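Local coordinates for F-BAR domain only protein 1 (Danio rerio, PDB 5JP2) that may act in an early step of clathrin-mediated endocytosis, with a mu homology domain that binds a peptide from Eps15, at residues 55-60 / 109-114; 140-146 / 169-173; 189-195 / 226-231. All coordinates share one frame; numbering follows the deposited sequence.

Interaction 1 (55-60 / 109-114); sequences ITRIFT and LTLHLQ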
loop_
_atom_site.group_PDB
_atom_site.type_symbol
_atom_site.label_atom_id
_atom_site.label_comp_id
_atom_site.label_asym_id
_atom_site.label_seq_id
_atom_site.Cartn_x
_atom_site.Cartn_y
_atom_site.Cartn_z
ATOM N N ILE B 55 11.612 -1.374 -25.973
ATOM C CA ILE B 55 10.400 -1.924 -26.563
ATOM C C ILE B 55 9.696 -0.886 -27.420
ATOM O O ILE B 55 8.812 -1.234 -28.209
ATOM C CB ILE B 55 9.470 -2.478 -25.473
ATOM C CG1 ILE B 55 8.460 -3.447 -26.067
ATOM C CG2 ILE B 55 8.721 -1.372 -24.799
ATOM C CD1 ILE B 55 7.716 -4.198 -25.038
ATOM N N THR B 56 10.069 0.383 -27.292
ATOM C CA THR B 56 9.526 1.408 -28.171
ATOM C C THR B 56 9.904 1.120 -29.611
ATOM O O THR B 56 9.040 0.981 -30.484
ATOM C CB THR B 56 10.050 2.777 -27.759
ATOM O OG1 THR B 56 11.449 2.847 -28.053
ATOM C CG2 THR B 56 9.851 2.983 -26.282
ATOM N N ARG B 57 11.210 1.014 -29.867
ATOM C CA ARG B 57 11.702 0.778 -31.215
ATOM C C ARG B 57 11.006 -0.413 -31.843
ATOM O O ARG B 57 10.794 -0.441 -33.055
ATOM C CB ARG B 57 13.215 0.586 -31.185
ATOM C CG ARG B 57 13.956 1.841 -30.753
ATOM C CD ARG B 57 15.465 1.688 -30.865
ATOM N NE ARG B 57 16.168 2.915 -30.496
ATOM C CZ ARG B 57 17.492 3.025 -30.433
ATOM N NH1 ARG B 57 18.259 1.980 -30.711
ATOM N NH2 ARG B 57 18.050 4.179 -30.088
ATOM N N ILE B 58 10.642 -1.403 -31.040
ATOM C CA ILE B 58 9.852 -2.506 -31.565
ATOM C C ILE B 58 8.464 -2.018 -31.938
ATOM O O ILE B 58 7.954 -2.317 -33.020
ATOM C CB ILE B 58 9.774 -3.651 -30.544
ATOM C CG1 ILE B 58 11.163 -4.194 -30.238
ATOM C CG2 ILE B 58 8.887 -4.746 -31.062
ATOM C CD1 ILE B 58 11.777 -4.934 -31.392
ATOM N N PHE B 59 7.837 -1.242 -31.049
ATOM C CA PHE B 59 6.447 -0.853 -31.257
ATOM C C PHE B 59 6.303 0.161 -32.378
ATOM O O PHE B 59 5.414 0.030 -33.225
ATOM C CB PHE B 59 5.858 -0.291 -29.965
ATOM C CG PHE B 59 5.463 -1.338 -28.961
ATOM C CD1 PHE B 59 5.280 -2.649 -29.331
ATOM C CD2 PHE B 59 5.228 -0.993 -27.647
ATOM C CE1 PHE B 59 4.902 -3.596 -28.402
ATOM C CE2 PHE B 59 4.843 -1.944 -26.722
ATOM C CZ PHE B 59 4.684 -3.237 -27.098
ATOM N N THR B 60 7.157 1.185 -32.399
ATOM C CA THR B 60 7.092 2.173 -33.470
ATOM C C THR B 60 7.275 1.520 -34.828
ATOM O O THR B 60 6.582 1.866 -35.786
ATOM C CB THR B 60 8.137 3.256 -33.253
ATOM O OG1 THR B 60 9.438 2.712 -33.507
ATOM C CG2 THR B 60 8.072 3.747 -31.834
ATOM N N LEU B 109 -0.866 2.817 -26.894
ATOM C CA LEU B 109 0.296 2.484 -26.073
ATOM C C LEU B 109 1.595 2.881 -26.758
ATOM O O LEU B 109 2.486 3.450 -26.122
ATOM C CB LEU B 109 0.308 0.994 -25.745
ATOM C CG LEU B 109 1.504 0.568 -24.897
ATOM C CD1 LEU B 109 1.480 1.303 -23.570
ATOM C CD2 LEU B 109 1.564 -0.927 -24.695
ATOM N N THR B 110 1.721 2.586 -28.053
ATOM C CA THR B 110 2.914 2.982 -28.802
ATOM C C THR B 110 3.133 4.480 -28.746
ATOM O O THR B 110 4.243 4.946 -28.471
ATOM C CB THR B 110 2.810 2.527 -30.254
ATOM O OG1 THR B 110 2.611 1.116 -30.300
ATOM C CG2 THR B 110 4.055 2.879 -31.006
ATOM N N LEU B 111 2.094 5.255 -29.056
ATOM C CA LEU B 111 2.217 6.705 -29.007
ATOM C C LEU B 111 2.568 7.171 -27.608
ATOM O O LEU B 111 3.363 8.101 -27.433
ATOM C CB LEU B 111 0.920 7.360 -29.469
ATOM C CG LEU B 111 0.631 7.222 -30.957
ATOM C CD1 LEU B 111 -0.701 7.817 -31.297
ATOM C CD2 LEU B 111 1.718 7.911 -31.732
ATOM N N HIS B 112 1.994 6.527 -26.596
ATOM C CA HIS B 112 2.230 6.953 -25.223
ATOM C C HIS B 112 3.682 6.762 -24.827
ATOM O O HIS B 112 4.276 7.631 -24.187
ATOM C CB HIS B 112 1.304 6.198 -24.277
ATOM C CG HIS B 112 1.509 6.544 -22.843
ATOM N ND1 HIS B 112 0.817 7.552 -22.219
ATOM C CD2 HIS B 112 2.356 6.040 -21.919
ATOM C CE1 HIS B 112 1.218 7.647 -20.968
ATOM N NE2 HIS B 112 2.151 6.743 -20.761
ATOM N N LEU B 113 4.269 5.625 -25.186
ATOM C CA LEU B 113 5.669 5.411 -24.856
ATOM C C LEU B 113 6.574 6.307 -25.684
ATOM O O LEU B 113 7.585 6.791 -25.173
ATOM C CB LEU B 113 6.032 3.940 -25.036
ATOM C CG LEU B 113 5.224 2.983 -24.171
ATOM C CD1 LEU B 113 5.444 1.556 -24.608
ATOM C CD2 LEU B 113 5.539 3.159 -22.704
ATOM N N GLN B 114 6.232 6.540 -26.956
ATOM C CA GLN B 114 7.016 7.456 -27.779
ATOM C C GLN B 114 7.111 8.815 -27.120
ATOM O O GLN B 114 8.176 9.432 -27.110
ATOM C CB GLN B 114 6.399 7.609 -29.167
ATOM C CG GLN B 114 6.585 6.444 -30.100
ATOM C CD GLN B 114 5.936 6.690 -31.451
ATOM O OE1 GLN B 114 5.540 5.758 -32.146
ATOM N NE2 GLN B 114 5.828 7.959 -31.829
#
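The ring of F59 meets L113 at its edge: the methyl CD1 of L113 lies near the ring plane and 4.0 Å from F59 CD2. One face of the same ring is taken by its own helix, where I55 CG1 stands 3.9 Å above the plane, displaced toward the rim. L109 comes in obliquely, its CD2 4.0 Å from F59 CE2. With CG anti to the carbonyl carbon (chi1 -78°) the ring is carried to L109 and L113, while F59 CB rests on both branches of T110, OG1 at 3.6 Å and CG2 a little farther.

The axes of 55-60 and 109-114 cross at -136° and approach to 9.4 Å, so the pairing follows the crossing: T56 falls near L113 and F59 near T110. T56 CG2 rests on L113 CB at 4.1 Å. At the more exposed end, the methyl CG2 of T60 reaches the extended side chain of Q114, 3.2 Å from OE1.

The two segments exchange no hydrogen bonds, and two threonine hydroxyls are used locally instead: T110 OG1 bonds to M106 O and T56 OG1 to A53 O, each within or just before its own helix. Replacing F59 with an alanine would probably open a gap between I55, L109 and L113 and leave the leucine methyls without their shared partner. Outside the pair, F59 also touches A65, I55 packs on W17 of strand 17-31, and L113 on Y126 and V128 of strand 125-137, so the residues flanking the ring, I55 and L113, carry the helix pair onto the sheet.

With 320 Å² buried in total, the contact is mainly van der Waals packing, with T110 OG1 and Q114 OE1 lying against carbon, so it probably depends on fit rather than on directed bonds.

Interaction 2 (140-146 / 169-173); sequences PSRAPLL and ATAPA
T170 and A171 pack on S141 to P144 in a loop-to-loop contact, made where the turn before strand 145-154 meets the loop that follows strand 157-166. The nearest CA atoms support this: P144 and A171 are 3.9 Å apart, S141 and T170 4.8 Å. T170 buries more surface here than any other residue of the two segments, and it does so largely against main-chain oxygens. Its CA directs a hydrogen at S141 O (3.5 Å, 146° at the hydrogen), while its CB sits close beside A143 O.

Threonine's branches are divided between two tasks. With chi1 at 71°, OG1 lies between the backbone N and the carbonyl carbon and is bonded to C167 O, while CG2 is turned beside the backbone N and touches L146 CD1 at 3.9 Å. Further along, P144 CB meets the A171 methyl CB at 4.1 Å and P172 CD at 4.0 Å, an apolar patch continued by L254, which both prolines touch. The turn itself is closed by the bond from A143 N to P140 O, in keeping with the 3-10 geometry of 140-142.

The zinc ion lies about 5 Å from the T170 side chain and is bound by H165 and C167. L146 pairs through its backbone with H165, and T170 holds C167 O, consistent with T170 and L146 acting as second-shell residues for a zinc site at the end of strand 157-166 in the mu homology domain.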
loop_
_atom_site.group_PDB
_atom_site.type_symbol
_atom_site.label_atom_id
_atom_site.label_comp_id
_atom_site.label_asym_id
_atom_site.label_seq_id
_atom_site.Cartn_x
_atom_site.Cartn_y
_atom_site.Cartn_z
ATOM N N PRO B 140 -12.824 -5.811 11.053
ATOM C CA PRO B 140 -11.403 -5.645 11.400
ATOM C C PRO B 140 -10.508 -6.667 10.749
ATOM O O PRO B 140 -9.297 -6.454 10.683
ATOM C CB PRO B 140 -11.396 -5.778 12.929
ATOM C CG PRO B 140 -12.684 -6.418 13.273
ATOM C CD PRO B 140 -13.661 -5.986 12.241
ATOM N N SER B 141 -11.065 -7.763 10.249
ATOM C CA SER B 141 -10.266 -8.779 9.586
ATOM C C SER B 141 -9.521 -8.247 8.379
ATOM O O SER B 141 -8.631 -8.928 7.868
ATOM C CB SER B 141 -11.163 -9.898 9.118
ATOM O OG SER B 141 -12.070 -9.420 8.154
ATOM N N ARG B 142 -9.892 -7.078 7.884
ATOM C CA ARG B 142 -9.195 -6.477 6.765
ATOM C C ARG B 142 -8.010 -5.636 7.212
ATOM O O ARG B 142 -7.213 -5.221 6.373
ATOM C CB ARG B 142 -10.150 -5.606 5.943
ATOM C CG ARG B 142 -11.203 -6.293 5.043
ATOM C CD ARG B 142 -11.637 -7.695 5.435
ATOM N NE ARG B 142 -12.493 -8.283 4.404
ATOM C CZ ARG B 142 -12.859 -9.560 4.362
ATOM N NH1 ARG B 142 -12.444 -10.411 5.290
ATOM N NH2 ARG B 142 -13.637 -9.991 3.382
ATOM N N ALA B 143 -7.874 -5.380 8.472
ATOM C CA ALA B 143 -6.790 -4.531 8.931
ATOM C C ALA B 143 -5.631 -5.377 9.404
ATOM O O ALA B 143 -5.823 -6.254 10.245
ATOM C CB ALA B 143 -7.258 -3.629 10.064
ATOM N N PRO B 144 -4.424 -5.149 8.903
ATOM C CA PRO B 144 -3.301 -6.001 9.304
ATOM C C PRO B 144 -2.908 -5.853 10.759
ATOM O O PRO B 144 -2.396 -6.804 11.362
ATOM C CB PRO B 144 -2.175 -5.544 8.374
ATOM C CG PRO B 144 -2.540 -4.205 7.964
ATOM C CD PRO B 144 -4.024 -4.135 7.924
ATOM N N LEU B 145 -3.120 -4.695 11.350
ATOM C CA LEU B 145 -2.712 -4.444 12.717
ATOM C C LEU B 145 -3.935 -4.011 13.511
ATOM O O LEU B 145 -4.559 -2.996 13.195
ATOM C CB LEU B 145 -1.615 -3.385 12.750
ATOM C CG LEU B 145 -1.010 -3.061 14.099
ATOM C CD1 LEU B 145 -0.366 -4.270 14.673
ATOM C CD2 LEU B 145 -0.031 -1.935 13.984
ATOM N N LEU B 146 -4.297 -4.800 14.503
ATOM C CA LEU B 146 -5.450 -4.517 15.332
ATOM C C LEU B 146 -5.029 -3.634 16.487
ATOM O O LEU B 146 -4.025 -3.910 17.135
ATOM C CB LEU B 146 -6.069 -5.802 15.852
ATOM C CG LEU B 146 -7.325 -6.144 15.083
ATOM C CD1 LEU B 146 -6.953 -6.496 13.673
ATOM C CD2 LEU B 146 -8.077 -7.256 15.771
ATOM N N ALA B 169 -4.870 -14.046 11.033
ATOM C CA ALA B 169 -6.148 -13.994 10.337
ATOM C C ALA B 169 -6.301 -12.699 9.554
ATOM O O ALA B 169 -7.080 -12.633 8.600
ATOM C CB ALA B 169 -7.287 -14.148 11.337
ATOM N N THR B 170 -5.639 -11.641 10.005
ATOM C CA THR B 170 -5.778 -10.328 9.403
ATOM C C THR B 170 -4.638 -10.005 8.455
ATOM O O THR B 170 -4.865 -9.467 7.373
ATOM C CB THR B 170 -5.861 -9.275 10.493
ATOM O OG1 THR B 170 -4.583 -9.131 11.112
ATOM C CG2 THR B 170 -6.845 -9.701 11.523
ATOM N N ALA B 171 -3.513 -10.210 8.856
ATOM C CA ALA B 171 -2.366 -9.653 8.174
ATOM C C ALA B 171 -1.916 -10.514 7.000
ATOM O O ALA B 171 -2.040 -11.742 7.026
ATOM C CB ALA B 171 -1.213 -9.486 9.149
ATOM N N PRO B 172 -1.376 -9.868 5.973
ATOM C CA PRO B 172 -0.698 -10.601 4.903
ATOM C C PRO B 172 0.568 -11.253 5.426
ATOM O O PRO B 172 1.042 -10.961 6.523
ATOM C CB PRO B 172 -0.382 -9.510 3.880
ATOM C CG PRO B 172 -0.206 -8.301 4.691
ATOM C CD PRO B 172 -1.207 -8.416 5.820
ATOM N N ALA B 173 1.137 -12.138 4.614
ATOM C CA ALA B 173 2.334 -12.852 5.029
ATOM C C ALA B 173 3.541 -12.019 4.640
ATOM O O ALA B 173 4.059 -12.145 3.530
ATOM C CB ALA B 173 2.393 -14.231 4.390
#

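Interaction 3 (189-195 / 226-231); sequences ATDLQCQ and LCASWQ
C227 and S229 set SG and OG between backbone N and carbonyl carbon (chi1 66° and 60°), while Q193 turns CG beside its backbone N (chi1 -53°). These torsions lay S229 OG along the Q193 side chain, 3.5 Å from its CB, and bring C227 SG to 4.1 Å from Q195 CB, all on one face of the sheet. On the other face C194 SG meets A228 CB at 4.0 Å.

The strands run antiparallel. Q193 with S229 and Q195 with C227 are hydrogen-bonded pairs, each joined by two bonds, for example S229 N to Q193 O at 2.9 Å; C194 with A228 is the non-hydrogen-bonded pair between them. T190 also pairs doubly with Q231, but the register has shifted by one: a beta bulge, in which D191, with positive phi and psi, turns the chain at a corner. Before that corner, A189 CB packs on W230 CD1 at 3.8 Å.

Strand 192-195 is the outer strand of its four-stranded sheet within the chain. Strand 223-231 has strand 157-166 on its other side, through L226, A228 and W230, while the side chains of A228 and W230 rest on strands 206-210 and 179-184, respectively.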
loop_
_atom_site.group_PDB
_atom_site.type_symbol
_atom_site.label_atom_id
_atom_site.label_comp_id
_atom_site.label_asym_id
_atom_site.label_seq_id
_atom_site.Cartn_x
_atom_site.Cartn_y
_atom_site.Cartn_z
ATOM N N ALA B 189 2.125 19.843 29.084
ATOM C CA ALA B 189 1.981 18.634 29.876
ATOM C C ALA B 189 3.221 18.406 30.728
ATOM O O ALA B 189 4.338 18.735 30.327
ATOM C CB ALA B 189 1.729 17.429 28.978
ATOM N N THR B 190 3.014 17.861 31.926
ATOM C CA THR B 190 4.102 17.616 32.865
ATOM C C THR B 190 3.937 16.240 33.491
ATOM O O THR B 190 2.895 15.601 33.362
ATOM C CB THR B 190 4.137 18.663 33.985
ATOM O OG1 THR B 190 2.849 18.733 34.603
ATOM C CG2 THR B 190 4.490 20.031 33.434
ATOM N N ASP B 191 4.988 15.793 34.181
ATOM C CA ASP B 191 4.986 14.518 34.904
ATOM C C ASP B 191 4.808 13.353 33.940
ATOM O O ASP B 191 3.984 12.460 34.141
ATOM C CB ASP B 191 3.911 14.501 35.987
ATOM C CG ASP B 191 4.126 15.572 37.028
ATOM O OD1 ASP B 191 3.799 16.742 36.743
ATOM O OD2 ASP B 191 4.617 15.245 38.128
ATOM N N LEU B 192 5.619 13.364 32.897
ATOM C CA LEU B 192 5.515 12.386 31.834
ATOM C C LEU B 192 6.087 11.053 32.252
ATOM O O LEU B 192 7.241 10.964 32.668
ATOM C CB LEU B 192 6.272 12.873 30.610
ATOM C CG LEU B 192 5.454 13.361 29.440
ATOM C CD1 LEU B 192 6.385 13.914 28.394
ATOM C CD2 LEU B 192 4.668 12.205 28.900
ATOM N N GLN B 193 5.290 10.011 32.114
ATOM C CA GLN B 193 5.758 8.657 32.316
ATOM C C GLN B 193 5.379 7.878 31.070
ATOM O O GLN B 193 4.252 8.003 30.592
ATOM C CB GLN B 193 5.129 8.079 33.579
ATOM C CG GLN B 193 5.350 8.993 34.771
ATOM C CD GLN B 193 4.404 8.714 35.911
ATOM O OE1 GLN B 193 4.566 7.738 36.632
ATOM N NE2 GLN B 193 3.403 9.575 36.079
ATOM N N CYS B 194 6.290 7.050 30.566
ATOM C CA CYS B 194 6.019 6.242 29.383
ATOM C C CYS B 194 6.600 4.862 29.600
ATOM O O CYS B 194 7.764 4.728 29.977
ATOM C CB CYS B 194 6.628 6.856 28.126
ATOM S SG CYS B 194 6.157 8.537 27.835
ATOM N N GLN B 195 5.807 3.846 29.318
ATOM C CA GLN B 195 6.306 2.495 29.301
ATOM C C GLN B 195 5.840 1.892 27.984
ATOM O O GLN B 195 4.648 1.738 27.773
ATOM C CB GLN B 195 5.733 1.731 30.487
ATOM C CG GLN B 195 6.054 2.373 31.830
ATOM C CD GLN B 195 5.049 1.992 32.907
ATOM O OE1 GLN B 195 4.885 0.819 33.236
ATOM N NE2 GLN B 195 4.354 2.992 33.448
ATOM N N LEU B 226 1.535 -0.567 25.116
ATOM C CA LEU B 226 2.323 0.585 25.532
ATOM C C LEU B 226 1.392 1.619 26.152
ATOM O O LEU B 226 0.188 1.619 25.898
ATOM C CB LEU B 226 3.097 1.190 24.358
ATOM C CG LEU B 226 2.322 1.661 23.125
ATOM C CD1 LEU B 226 1.807 3.073 23.289
ATOM C CD2 LEU B 226 3.148 1.551 21.856
ATOM N N CYS B 227 1.960 2.513 26.958
ATOM C CA CYS B 227 1.121 3.469 27.666
ATOM C C CYS B 227 1.925 4.688 28.084
ATOM O O CYS B 227 3.154 4.660 28.159
ATOM C CB CYS B 227 0.488 2.848 28.898
ATOM S SG CYS B 227 1.700 2.438 30.080
ATOM N N ALA B 228 1.197 5.754 28.383
ATOM C CA ALA B 228 1.801 6.996 28.824
ATOM C C ALA B 228 0.824 7.723 29.727
ATOM O O ALA B 228 -0.387 7.532 29.624
ATOM C CB ALA B 228 2.181 7.884 27.642
ATOM N N SER B 229 1.365 8.560 30.610
ATOM C CA SER B 229 0.575 9.365 31.527
ATOM C C SER B 229 1.251 10.709 31.716
ATOM O O SER B 229 2.465 10.830 31.566
ATOM C CB SER B 229 0.419 8.694 32.881
ATOM O OG SER B 229 1.694 8.501 33.451
ATOM N N TRP B 230 0.456 11.715 32.057
ATOM C CA TRP B 230 0.968 13.061 32.266
ATOM C C TRP B 230 -0.027 13.836 33.120
ATOM O O TRP B 230 -1.094 13.330 33.476
ATOM C CB TRP B 230 1.201 13.759 30.929
ATOM C CG TRP B 230 -0.047 13.871 30.115
ATOM C CD1 TRP B 230 -0.925 14.906 30.103
ATOM C CD2 TRP B 230 -0.556 12.903 29.202
ATOM N NE1 TRP B 230 -1.952 14.645 29.240
ATOM C CE2 TRP B 230 -1.744 13.420 28.668
ATOM C CE3 TRP B 230 -0.114 11.652 28.772
ATOM C CZ2 TRP B 230 -2.497 12.732 27.737
ATOM C CZ3 TRP B 230 -0.858 10.975 27.851
ATOM C CH2 TRP B 230 -2.038 11.513 27.341
ATOM N N GLN B 231 0.326 15.079 33.440
ATOM C CA GLN B 231 -0.545 15.981 34.178
ATOM C C GLN B 231 -0.768 17.209 33.321
ATOM O O GLN B 231 0.150 17.667 32.640
ATOM C CB GLN B 231 0.042 16.411 35.522
ATOM C CG GLN B 231 -0.020 15.355 36.601
ATOM C CD GLN B 231 0.784 15.745 37.820
ATOM O OE1 GLN B 231 1.223 16.887 37.942
ATOM N NE2 GLN B 231 1.040 14.781 38.696
#

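The contacts follow one another along the chain without overlap: interaction 1 closes before interaction 2 opens, and that one before interaction 3. Centres 60 Å apart put interactions 1 and 3 on opposite sides of the chain's centre, as suits an elongated domain; interaction 2 lies 41 Å from the first and 29 Å from the third. Strand 125-137 spans part of the first gap, packed under helix 106-119 near its start and leading on to residues 140-146. Interactions 2 and 3 share the sheet of strands 145-154, 157-166, 223-231 and 192-195, touching its two outermost strands. Helix packing, zinc-side loops and strand pairing thus serve separate regions of one mu homology domain.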